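Local coordinates for putative lipase (Bacteroides thetaiotaomicron VPI-5482, PDB 3BZW), which belongs to the GDSL-like (SGNH hydrolase) family and probably hydrolyses ester bonds in lipids, perhaps those of lysophospholipids, at residues W71-K82 with I147-F158; I214-M222 with R250-L259. All blocks are in the same frame, centred on the assembly; numbering follows the deposited sequence.

Interaction 1: W71-K82 with I147-F158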
loop_
_atom_site.group_PDB
_atom_site.type_symbol
_atom_site.label_atom_id
_atom_site.label_comp_id
_atom_site.label_asym_id
_atom_site.label_seq_id
_atom_site.Cartn_x
_atom_site.Cartn_y
_atom_site.Cartn_z
ATOM N N TRP A 71 35.380 -6.304 5.795
ATOM C CA TRP A 71 35.534 -5.100 4.989
ATOM C C TRP A 71 36.543 -4.098 5.540
ATOM O O TRP A 71 36.981 -3.204 4.815
ATOM C CB TRP A 71 34.180 -4.401 4.776
ATOM C CG TRP A 71 33.631 -4.610 3.391
ATOM C CD1 TRP A 71 32.836 -5.640 2.964
ATOM C CD2 TRP A 71 33.888 -3.798 2.239
ATOM N NE1 TRP A 71 32.585 -5.519 1.614
ATOM C CE2 TRP A 71 33.219 -4.398 1.145
ATOM C CE3 TRP A 71 34.623 -2.622 2.022
ATOM C CZ2 TRP A 71 33.263 -3.860 -0.145
ATOM C CZ3 TRP A 71 34.667 -2.086 0.738
ATOM C CH2 TRP A 71 33.991 -2.707 -0.329
ATOM N N ASP A 72 36.932 -4.242 6.805
ATOM C CA ASP A 72 37.903 -3.309 7.379
ATOM C C ASP A 72 39.315 -3.610 6.881
ATOM O O ASP A 72 40.234 -2.812 7.075
ATOM C CB ASP A 72 37.862 -3.350 8.917
ATOM C CG ASP A 72 38.246 -4.708 9.486
ATOM O OD1 ASP A 72 38.044 -5.733 8.802
ATOM O OD2 ASP A 72 38.732 -4.749 10.636
ATOM N N ASP A 73 39.472 -4.749 6.214
ATOM C CA ASP A 73 40.771 -5.166 5.697
ATOM C C ASP A 73 40.960 -4.822 4.216
ATOM O O ASP A 73 42.013 -5.098 3.642
ATOM C CB ASP A 73 40.946 -6.678 5.912
ATOM C CG ASP A 73 42.397 -7.131 5.790
ATOM O OD1 ASP A 73 43.273 -6.509 6.436
ATOM O OD2 ASP A 73 42.658 -8.114 5.061
ATOM N N VAL A 74 39.951 -4.209 3.601
ATOM C CA VAL A 74 40.035 -3.852 2.185
ATOM C C VAL A 74 41.173 -2.872 1.875
ATOM O O VAL A 74 41.897 -3.055 0.900
ATOM C CB VAL A 74 38.688 -3.290 1.671
ATOM C CG1 VAL A 74 38.855 -2.690 0.271
ATOM C CG2 VAL A 74 37.654 -4.416 1.630
ATOM N N PRO A 75 41.339 -1.815 2.689
ATOM C CA PRO A 75 42.426 -0.867 2.423
ATOM C C PRO A 75 43.802 -1.540 2.460
ATOM O O PRO A 75 44.645 -1.290 1.599
ATOM C CB PRO A 75 42.257 0.169 3.535
ATOM C CG PRO A 75 40.767 0.205 3.711
ATOM C CD PRO A 75 40.415 -1.274 3.705
ATOM N N ARG A 76 44.026 -2.390 3.460
ATOM C CA ARG A 76 45.307 -3.083 3.596
ATOM C C ARG A 76 45.585 -3.981 2.396
ATOM O O ARG A 76 46.707 -4.026 1.891
ATOM C CB ARG A 76 45.335 -3.940 4.861
ATOM C CG ARG A 76 46.670 -4.648 5.087
ATOM C CD ARG A 76 46.548 -5.756 6.131
ATOM N NE ARG A 76 45.798 -6.902 5.618
ATOM C CZ ARG A 76 46.280 -7.787 4.751
ATOM N NH1 ARG A 76 47.522 -7.671 4.296
ATOM N NH2 ARG A 76 45.516 -8.782 4.326
ATOM N N GLN A 77 44.566 -4.706 1.946
ATOM C CA GLN A 77 44.746 -5.582 0.798
ATOM C C GLN A 77 44.976 -4.756 -0.467
ATOM O O GLN A 77 45.784 -5.126 -1.315
ATOM C CB GLN A 77 43.531 -6.503 0.627
ATOM C CG GLN A 77 43.480 -7.653 1.643
ATOM C CD GLN A 77 42.324 -8.613 1.389
ATOM O OE1 GLN A 77 41.984 -8.900 0.241
ATOM N NE2 GLN A 77 41.731 -9.132 2.464
ATOM N N ALA A 78 44.273 -3.633 -0.587
ATOM C CA ALA A 78 44.428 -2.769 -1.755
ATOM C C ALA A 78 45.830 -2.168 -1.764
ATOM O O ALA A 78 46.464 -2.056 -2.813
ATOM C CB ALA A 78 43.383 -1.658 -1.733
ATOM N N GLU A 79 46.303 -1.778 -0.586
ATOM C CA GLU A 79 47.634 -1.192 -0.448
ATOM C C GLU A 79 48.721 -2.196 -0.812
ATOM O O GLU A 79 49.708 -1.842 -1.457
ATOM C CB GLU A 79 47.847 -0.701 0.988
ATOM C CG GLU A 79 47.220 0.649 1.287
ATOM C CD GLU A 79 47.021 0.883 2.774
ATOM O OE1 GLU A 79 47.872 0.431 3.570
ATOM O OE2 GLU A 79 46.016 1.529 3.144
ATOM N N LYS A 80 48.537 -3.447 -0.401
ATOM C CA LYS A 80 49.522 -4.477 -0.695
ATOM C C LYS A 80 49.529 -4.759 -2.193
ATOM O O LYS A 80 50.584 -4.975 -2.790
ATOM C CB LYS A 80 49.218 -5.755 0.094
ATOM C CG LYS A 80 50.405 -6.703 0.181
ATOM C CD LYS A 80 50.119 -7.908 1.063
ATOM C CE LYS A 80 51.356 -8.790 1.173
ATOM N NZ LYS A 80 51.094 -10.066 1.895
ATOM N N LEU A 81 48.347 -4.749 -2.798
ATOM C CA LEU A 81 48.222 -4.977 -4.231
ATOM C C LEU A 81 48.970 -3.876 -4.981
ATOM O O LEU A 81 49.718 -4.152 -5.916
ATOM C CB LEU A 81 46.743 -4.968 -4.636
ATOM C CG LEU A 81 46.405 -4.960 -6.127
ATOM C CD1 LEU A 81 46.890 -6.241 -6.783
ATOM C CD2 LEU A 81 44.897 -4.811 -6.298
ATOM N N LYS A 82 48.767 -2.630 -4.562
ATOM C CA LYS A 82 49.423 -1.483 -5.191
ATOM C C LYS A 82 50.938 -1.621 -5.071
ATOM O O LYS A 82 51.675 -1.459 -6.046
ATOM C CB LYS A 82 48.978 -0.181 -4.516
ATOM C CG LYS A 82 49.491 1.097 -5.191
ATOM C CD LYS A 82 48.840 1.297 -6.554
ATOM C CE LYS A 82 49.373 2.527 -7.280
ATOM N NZ LYS A 82 49.099 3.793 -6.556
ATOM N N ILE A 147 32.785 0.385 4.333
ATOM C CA ILE A 147 32.629 0.448 2.888
ATOM C C ILE A 147 33.063 1.833 2.403
ATOM O O ILE A 147 33.718 1.956 1.366
ATOM C CB ILE A 147 31.167 0.157 2.468
ATOM C CG1 ILE A 147 30.836 -1.312 2.759
ATOM C CG2 ILE A 147 30.975 0.443 0.983
ATOM C CD1 ILE A 147 29.379 -1.692 2.519
ATOM N N ASN A 148 32.707 2.871 3.157
ATOM C CA ASN A 148 33.094 4.230 2.785
ATOM C C ASN A 148 34.618 4.336 2.744
ATOM O O ASN A 148 35.187 4.863 1.787
ATOM C CB ASN A 148 32.547 5.256 3.786
ATOM C CG ASN A 148 31.052 5.478 3.642
ATOM O OD1 ASN A 148 30.465 5.212 2.592
ATOM N ND2 ASN A 148 30.432 5.995 4.697
ATOM N N ILE A 149 35.270 3.836 3.791
ATOM C CA ILE A 149 36.731 3.865 3.875
ATOM C C ILE A 149 37.353 3.009 2.766
ATOM O O ILE A 149 38.309 3.425 2.103
ATOM C CB ILE A 149 37.225 3.321 5.237
ATOM C CG1 ILE A 149 36.818 4.276 6.362
ATOM C CG2 ILE A 149 38.738 3.121 5.199
ATOM C CD1 ILE A 149 37.055 3.728 7.765
ATOM N N GLY A 150 36.800 1.815 2.574
ATOM C CA GLY A 150 37.314 0.904 1.564
ATOM C C GLY A 150 37.230 1.389 0.127
ATOM O O GLY A 150 38.210 1.318 -0.618
ATOM N N ILE A 151 36.062 1.873 -0.280
ATOM C CA ILE A 151 35.909 2.358 -1.642
ATOM C C ILE A 151 36.743 3.623 -1.858
ATOM O O ILE A 151 37.278 3.843 -2.945
ATOM C CB ILE A 151 34.423 2.609 -1.983
ATOM C CG1 ILE A 151 33.664 1.271 -1.950
ATOM C CG2 ILE A 151 34.295 3.230 -3.367
ATOM C CD1 ILE A 151 32.188 1.369 -2.292
ATOM N N THR A 152 36.867 4.446 -0.821
ATOM C CA THR A 152 37.670 5.659 -0.921
ATOM C C THR A 152 39.116 5.292 -1.251
ATOM O O THR A 152 39.710 5.833 -2.187
ATOM C CB THR A 152 37.642 6.452 0.404
ATOM O OG1 THR A 152 36.352 7.053 0.568
ATOM C CG2 THR A 152 38.717 7.539 0.410
ATOM N N GLN A 153 39.671 4.359 -0.483
ATOM C CA GLN A 153 41.047 3.915 -0.682
ATOM C C GLN A 153 41.231 3.216 -2.027
ATOM O O GLN A 153 42.258 3.385 -2.684
ATOM C CB GLN A 153 41.470 2.992 0.463
ATOM C CG GLN A 153 41.506 3.705 1.812
ATOM C CD GLN A 153 42.465 4.888 1.811
ATOM O OE1 GLN A 153 42.218 5.905 2.464
ATOM N NE2 GLN A 153 43.564 4.757 1.082
ATOM N N LEU A 154 40.240 2.432 -2.441
ATOM C CA LEU A 154 40.332 1.749 -3.727
ATOM C C LEU A 154 40.419 2.769 -4.861
ATOM O O LEU A 154 41.230 2.624 -5.777
ATOM C CB LEU A 154 39.117 0.837 -3.940
ATOM C CG LEU A 154 39.148 -0.503 -3.194
ATOM C CD1 LEU A 154 37.764 -1.139 -3.189
ATOM C CD2 LEU A 154 40.167 -1.421 -3.862
ATOM N N LYS A 155 39.586 3.805 -4.793
ATOM C CA LYS A 155 39.572 4.834 -5.825
ATOM C C LYS A 155 40.800 5.735 -5.753
ATOM O O LYS A 155 41.284 6.213 -6.775
ATOM C CB LYS A 155 38.286 5.668 -5.728
ATOM C CG LYS A 155 37.045 4.935 -6.243
ATOM C CD LYS A 155 35.794 5.800 -6.124
ATOM C CE LYS A 155 34.575 5.101 -6.703
ATOM N NZ LYS A 155 34.619 5.008 -8.197
ATOM N N LYS A 156 41.307 5.962 -4.547
ATOM C CA LYS A 156 42.497 6.794 -4.372
ATOM C C LYS A 156 43.738 6.096 -4.932
ATOM O O LYS A 156 44.592 6.730 -5.554
ATOM C CB LYS A 156 42.721 7.101 -2.887
ATOM C CG LYS A 156 41.845 8.212 -2.324
ATOM C CD LYS A 156 42.028 8.330 -0.816
ATOM C CE LYS A 156 42.094 9.779 -0.365
ATOM N NZ LYS A 156 43.310 10.461 -0.898
ATOM N N LEU A 157 43.824 4.788 -4.712
ATOM C CA LEU A 157 44.966 4.004 -5.174
ATOM C C LEU A 157 44.889 3.589 -6.642
ATOM O O LEU A 157 45.910 3.523 -7.333
ATOM C CB LEU A 157 45.117 2.751 -4.308
ATOM C CG LEU A 157 45.445 2.957 -2.827
ATOM C CD1 LEU A 157 45.243 1.652 -2.073
ATOM C CD2 LEU A 157 46.878 3.449 -2.676
ATOM N N PHE A 158 43.679 3.321 -7.117
ATOM C CA PHE A 158 43.477 2.880 -8.494
ATOM C C PHE A 158 42.368 3.678 -9.174
ATOM O O PHE A 158 41.396 3.106 -9.664
ATOM C CB PHE A 158 43.107 1.395 -8.487
ATOM C CG PHE A 158 44.090 0.529 -7.749
ATOM C CD1 PHE A 158 45.286 0.147 -8.347
ATOM C CD2 PHE A 158 43.821 0.094 -6.453
ATOM C CE1 PHE A 158 46.200 -0.658 -7.667
ATOM C CE2 PHE A 158 44.728 -0.711 -5.764
ATOM C CZ PHE A 158 45.916 -1.088 -6.370
#
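W71 and I147 open a largely apolar contact between two nearly parallel helices, 74-82 and 147-157, whose axes run 13° apart and approach to 8.9 Å. These are neighbouring helices on one side of the parallel sheet of an SGNH hydrolase alpha/beta fold, and strands 91-95 and 162-166 underlie them.

The aromatic contacts lie at the two ends. I147 lays CG1 over the centre of the W71 six-membered ring as a CH-pi contact, 4.1 Å from CG1 to the centroid, while V74 CG2 of the same segment lies on the opposite face, nearer the rim. At the far end the F158 ring turns its edge to A78 O, and L81 CD2 meets its CZ at 3.9 Å. F158, the first residue after the helix, turns its ring back against L81 and K82 and also meets I92 and I163 of the sheet.

Aliphatic packing fills the middle. G150 suits its place because a CB would run into W71 CZ3; its bare CA lets P75 come close, 5.5 Å between the CA atoms of P75 and G150. The P75 ring lies crosswise to both I149 and Q153, with CG 3.9 Å from I149 CG2. V74 turns CG1 away from its backbone N (chi1 170°), which brings that methyl to L154 CD1. The small A78 lets two leucines close in, its CB touching L154 CD2 and lying 3.8 Å from L157 CD1.

Polar contact is confined to the exposed margin. K82, bent at chi2 and chi4, lays CD 3.5 Å from F158 CE1 and brings NZ to L157 O in a weak hydrogen bond of 3.3 Å. Cohesion between these helices therefore rests chiefly on shape and apolar burial, to which the K82 methylenes contribute by packing on F158, while its ammonium adds only a weak bond.

Interaction 2: I214-M222 with R250-L259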
loop_
_atom_site.group_PDB
_atom_site.type_symbol
_atom_site.label_atom_id
_atom_site.label_comp_id
_atom_site.label_asym_id
_atom_site.label_seq_id
_atom_site.Cartn_x
_atom_site.Cartn_y
_atom_site.Cartn_z
ATOM N N ILE A 214 28.302 -6.403 -9.019
ATOM C CA ILE A 214 27.738 -7.607 -9.607
ATOM C C ILE A 214 27.057 -8.299 -8.426
ATOM O O ILE A 214 27.709 -8.644 -7.441
ATOM C CB ILE A 214 28.836 -8.516 -10.209
ATOM C CG1 ILE A 214 29.443 -7.833 -11.440
ATOM C CG2 ILE A 214 28.253 -9.878 -10.590
ATOM C CD1 ILE A 214 30.512 -8.646 -12.130
ATOM N N ASP A 215 25.742 -8.471 -8.515
ATOM C CA ASP A 215 24.983 -9.081 -7.430
ATOM C C ASP A 215 25.154 -10.595 -7.410
ATOM O O ASP A 215 24.220 -11.351 -7.694
ATOM C CB ASP A 215 23.504 -8.705 -7.558
ATOM C CG ASP A 215 22.717 -8.978 -6.285
ATOM O OD1 ASP A 215 23.334 -9.337 -5.258
ATOM O OD2 ASP A 215 21.480 -8.827 -6.310
ATOM N N PHE A 216 26.366 -11.013 -7.063
ATOM C CA PHE A 216 26.760 -12.412 -6.985
ATOM C C PHE A 216 25.789 -13.224 -6.128
ATOM O O PHE A 216 25.485 -14.380 -6.439
ATOM C CB PHE A 216 28.175 -12.492 -6.402
ATOM C CG PHE A 216 29.095 -13.412 -7.154
ATOM C CD1 PHE A 216 29.088 -13.447 -8.546
ATOM C CD2 PHE A 216 30.002 -14.218 -6.469
ATOM C CE1 PHE A 216 29.966 -14.265 -9.245
ATOM C CE2 PHE A 216 30.887 -15.043 -7.160
ATOM C CZ PHE A 216 30.870 -15.066 -8.551
ATOM N N ASN A 217 25.309 -12.606 -5.053
ATOM C CA ASN A 217 24.367 -13.236 -4.134
ATOM C C ASN A 217 23.200 -13.857 -4.895
ATOM O O ASN A 217 22.725 -14.942 -4.547
ATOM C CB ASN A 217 23.851 -12.192 -3.143
ATOM C CG ASN A 217 22.878 -12.770 -2.134
ATOM O OD1 ASN A 217 21.663 -12.715 -2.324
ATOM N ND2 ASN A 217 23.410 -13.338 -1.054
ATOM N N ALA A 218 22.745 -13.176 -5.939
ATOM C CA ALA A 218 21.635 -13.691 -6.729
ATOM C C ALA A 218 22.048 -14.438 -8.001
ATOM O O ALA A 218 21.600 -15.559 -8.227
ATOM C CB ALA A 218 20.683 -12.552 -7.093
ATOM N N VAL A 219 22.903 -13.831 -8.823
ATOM C CA VAL A 219 23.281 -14.453 -10.093
ATOM C C VAL A 219 23.994 -15.801 -10.085
ATOM O O VAL A 219 23.904 -16.540 -11.068
ATOM C CB VAL A 219 24.074 -13.472 -10.989
ATOM C CG1 VAL A 219 23.196 -12.266 -11.316
ATOM C CG2 VAL A 219 25.361 -13.034 -10.304
ATOM N N THR A 220 24.690 -16.142 -9.002
ATOM C CA THR A 220 25.363 -17.444 -8.945
ATOM C C THR A 220 24.300 -18.542 -8.861
ATOM O O THR A 220 24.531 -19.684 -9.267
ATOM C CB THR A 220 26.283 -17.577 -7.707
ATOM O OG1 THR A 220 25.505 -17.440 -6.513
ATOM C CG2 THR A 220 27.368 -16.512 -7.728
ATOM N N GLY A 221 23.135 -18.184 -8.327
ATOM C CA GLY A 221 22.052 -19.141 -8.192
ATOM C C GLY A 221 22.370 -20.219 -7.170
ATOM O O GLY A 221 21.756 -21.281 -7.166
HETATM N N MSE A 222 23.333 -19.946 -6.298
HETATM C CA MSE A 222 23.740 -20.912 -5.280
HETATM C C MSE A 222 23.213 -20.562 -3.887
HETATM O O MSE A 222 23.634 -19.572 -3.290
HETATM C CB MSE A 222 25.273 -21.015 -5.249
HETATM C CG MSE A 222 25.879 -21.712 -6.466
HETATM SE SE MSE A 222 27.785 -21.376 -6.719
HETATM C CE MSE A 222 28.365 -21.512 -4.871
ATOM N N ARG A 250 31.092 -22.838 -10.695
ATOM C CA ARG A 250 29.838 -22.207 -11.099
ATOM C C ARG A 250 29.997 -20.699 -10.890
ATOM O O ARG A 250 29.542 -19.893 -11.705
ATOM C CB ARG A 250 28.664 -22.755 -10.274
ATOM C CG ARG A 250 27.341 -22.040 -10.545
ATOM C CD ARG A 250 26.127 -22.911 -10.251
ATOM N NE ARG A 250 24.886 -22.177 -10.505
ATOM C CZ ARG A 250 23.697 -22.742 -10.689
ATOM N NH1 ARG A 250 23.567 -24.065 -10.652
ATOM N NH2 ARG A 250 22.634 -21.979 -10.918
HETATM N N MSE A 251 30.666 -20.325 -9.804
HETATM C CA MSE A 251 30.922 -18.915 -9.502
HETATM C C MSE A 251 31.755 -18.280 -10.615
HETATM O O MSE A 251 31.425 -17.207 -11.126
HETATM C CB MSE A 251 31.687 -18.789 -8.181
HETATM C CG MSE A 251 30.842 -18.998 -6.936
HETATM SE SE MSE A 251 31.936 -19.349 -5.367
HETATM C CE MSE A 251 33.060 -17.783 -5.441
ATOM N N ALA A 252 32.840 -18.956 -10.984
ATOM C CA ALA A 252 33.739 -18.465 -12.027
ATOM C C ALA A 252 33.037 -18.339 -13.371
ATOM O O ALA A 252 33.193 -17.339 -14.078
ATOM C CB ALA A 252 34.952 -19.393 -12.151
ATOM N N ARG A 253 32.251 -19.350 -13.728
ATOM C CA ARG A 253 31.544 -19.314 -15.001
ATOM C C ARG A 253 30.521 -18.177 -14.999
ATOM O O ARG A 253 30.286 -17.530 -16.024
ATOM C CB ARG A 253 30.845 -20.648 -15.259
ATOM C CG ARG A 253 30.611 -20.916 -16.728
ATOM C CD ARG A 253 31.915 -21.251 -17.427
ATOM N NE ARG A 253 31.812 -21.041 -18.866
ATOM C CZ ARG A 253 32.787 -21.300 -19.730
ATOM N NH1 ARG A 253 33.946 -21.790 -19.302
ATOM N NH2 ARG A 253 32.606 -21.059 -21.024
ATOM N N THR A 254 29.911 -17.940 -13.843
ATOM C CA THR A 254 28.928 -16.868 -13.711
ATOM C C THR A 254 29.660 -15.549 -13.912
ATOM O O THR A 254 29.242 -14.695 -14.692
ATOM C CB THR A 254 28.287 -16.874 -12.306
ATOM O OG1 THR A 254 27.532 -18.079 -12.134
ATOM C CG2 THR A 254 27.365 -15.672 -12.120
ATOM N N LEU A 255 30.771 -15.408 -13.207
ATOM C CA LEU A 255 31.592 -14.207 -13.268
ATOM C C LEU A 255 32.059 -13.941 -14.698
ATOM O O LEU A 255 32.074 -12.798 -15.158
ATOM C CB LEU A 255 32.789 -14.384 -12.330
ATOM C CG LEU A 255 33.536 -13.165 -11.801
ATOM C CD1 LEU A 255 32.554 -12.101 -11.331
ATOM C CD2 LEU A 255 34.442 -13.615 -10.654
HETATM N N MSE A 256 32.429 -15.004 -15.405
HETATM C CA MSE A 256 32.896 -14.864 -16.774
HETATM C C MSE A 256 31.907 -14.111 -17.656
HETATM O O MSE A 256 32.285 -13.190 -18.377
HETATM C CB MSE A 256 33.178 -16.235 -17.388
HETATM C CG MSE A 256 33.788 -16.156 -18.773
HETATM SE SE MSE A 256 34.272 -17.902 -19.469
HETATM C CE MSE A 256 33.466 -17.750 -21.209
ATOM N N TYR A 257 30.637 -14.491 -17.595
ATOM C CA TYR A 257 29.633 -13.830 -18.420
ATOM C C TYR A 257 29.095 -12.524 -17.848
ATOM O O TYR A 257 28.643 -11.660 -18.596
ATOM C CB TYR A 257 28.505 -14.812 -18.731
ATOM C CG TYR A 257 28.993 -15.904 -19.650
ATOM C CD1 TYR A 257 29.154 -15.667 -21.015
ATOM C CD2 TYR A 257 29.393 -17.140 -19.143
ATOM C CE1 TYR A 257 29.707 -16.633 -21.852
ATOM C CE2 TYR A 257 29.950 -18.108 -19.969
ATOM C CZ TYR A 257 30.105 -17.849 -21.319
ATOM O OH TYR A 257 30.673 -18.797 -22.130
ATOM N N GLN A 258 29.151 -12.377 -16.530
ATOM C CA GLN A 258 28.692 -11.148 -15.890
ATOM C C GLN A 258 29.690 -10.018 -16.162
ATOM O O GLN A 258 29.307 -8.855 -16.285
ATOM C CB GLN A 258 28.553 -11.357 -14.379
ATOM C CG GLN A 258 27.369 -12.216 -13.963
ATOM C CD GLN A 258 26.044 -11.475 -14.047
ATOM O OE1 GLN A 258 25.845 -10.462 -13.374
ATOM N NE2 GLN A 258 25.131 -11.980 -14.870
ATOM N N LEU A 259 30.972 -10.369 -16.250
ATOM C CA LEU A 259 32.029 -9.391 -16.501
ATOM C C LEU A 259 32.093 -8.942 -17.959
ATOM O O LEU A 259 32.797 -7.986 -18.299
ATOM C CB LEU A 259 33.385 -9.970 -16.089
ATOM C CG LEU A 259 33.638 -10.120 -14.586
ATOM C CD1 LEU A 259 34.992 -10.770 -14.356
ATOM C CD2 LEU A 259 33.587 -8.756 -13.919
HETATM O O HOH W 1 22.202 -19.079 -11.554
HETATM O O HOH W 2 24.960 -17.837 -13.227
#
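R250, extended from CG to NE, reaches the backbone at T220, following helix 216-219: NE donates to T220 O at 2.8 Å, nearly in line with the carbonyl, but the bond is bent at the hydrogen (135°), with the oxygen tilted from the guanidinium plane. In this SGNH hydrolase fold it joins the residues after strand 213-214 to helix 245-258. G221, with positive phi and no CB to strike R250 NH2, suits this turn. NH1 also bonds Y232 OH of the same chain, and NH2 bonds K161 O of the third subunit. An alanine in place of this arginine would take away the donor to T220 O and is likely to leave that turn freer to shift and the Y232 hydroxyl without this mate.

Around this bond, F216 points the edge of its ring at M251 O, CZ 3.4 Å from that oxygen, and T220 CG2 lies over the centre of one face. The selenomethionine M222 lays SE 3.9 Å from M251 CG, and I214 CD1 meets L259 CD2 at 3.6 Å. The Q258 amide lies against V219, NE2 bonding A261 O of the third subunit. One water donates to both V219 O (2.7 Å) and T254 OG1 (2.8 Å).

Overall arrangement
From the N terminus, the chain first forms strands 28-33 and 60-63 and then enters 71-82. Interaction 1 closes when 147-158 returns beside it, after a loop of 64 residues that includes strand 91-95 and the long hairpin 111-122/127-136. Strand 162-166 and helix 195-210 follow before strand 213-214, outermost of the sheet within the chain, leads into interaction 2, which closes a shorter loop of 27 residues at helix 245-258. The two loops are in series, neither nested nor crossed. Their centres lie 23 Å apart on opposite sides of the chain's centre: interaction 1 pairs two helices over the sheet, whereas interaction 2 ties that outermost strand to the last helix.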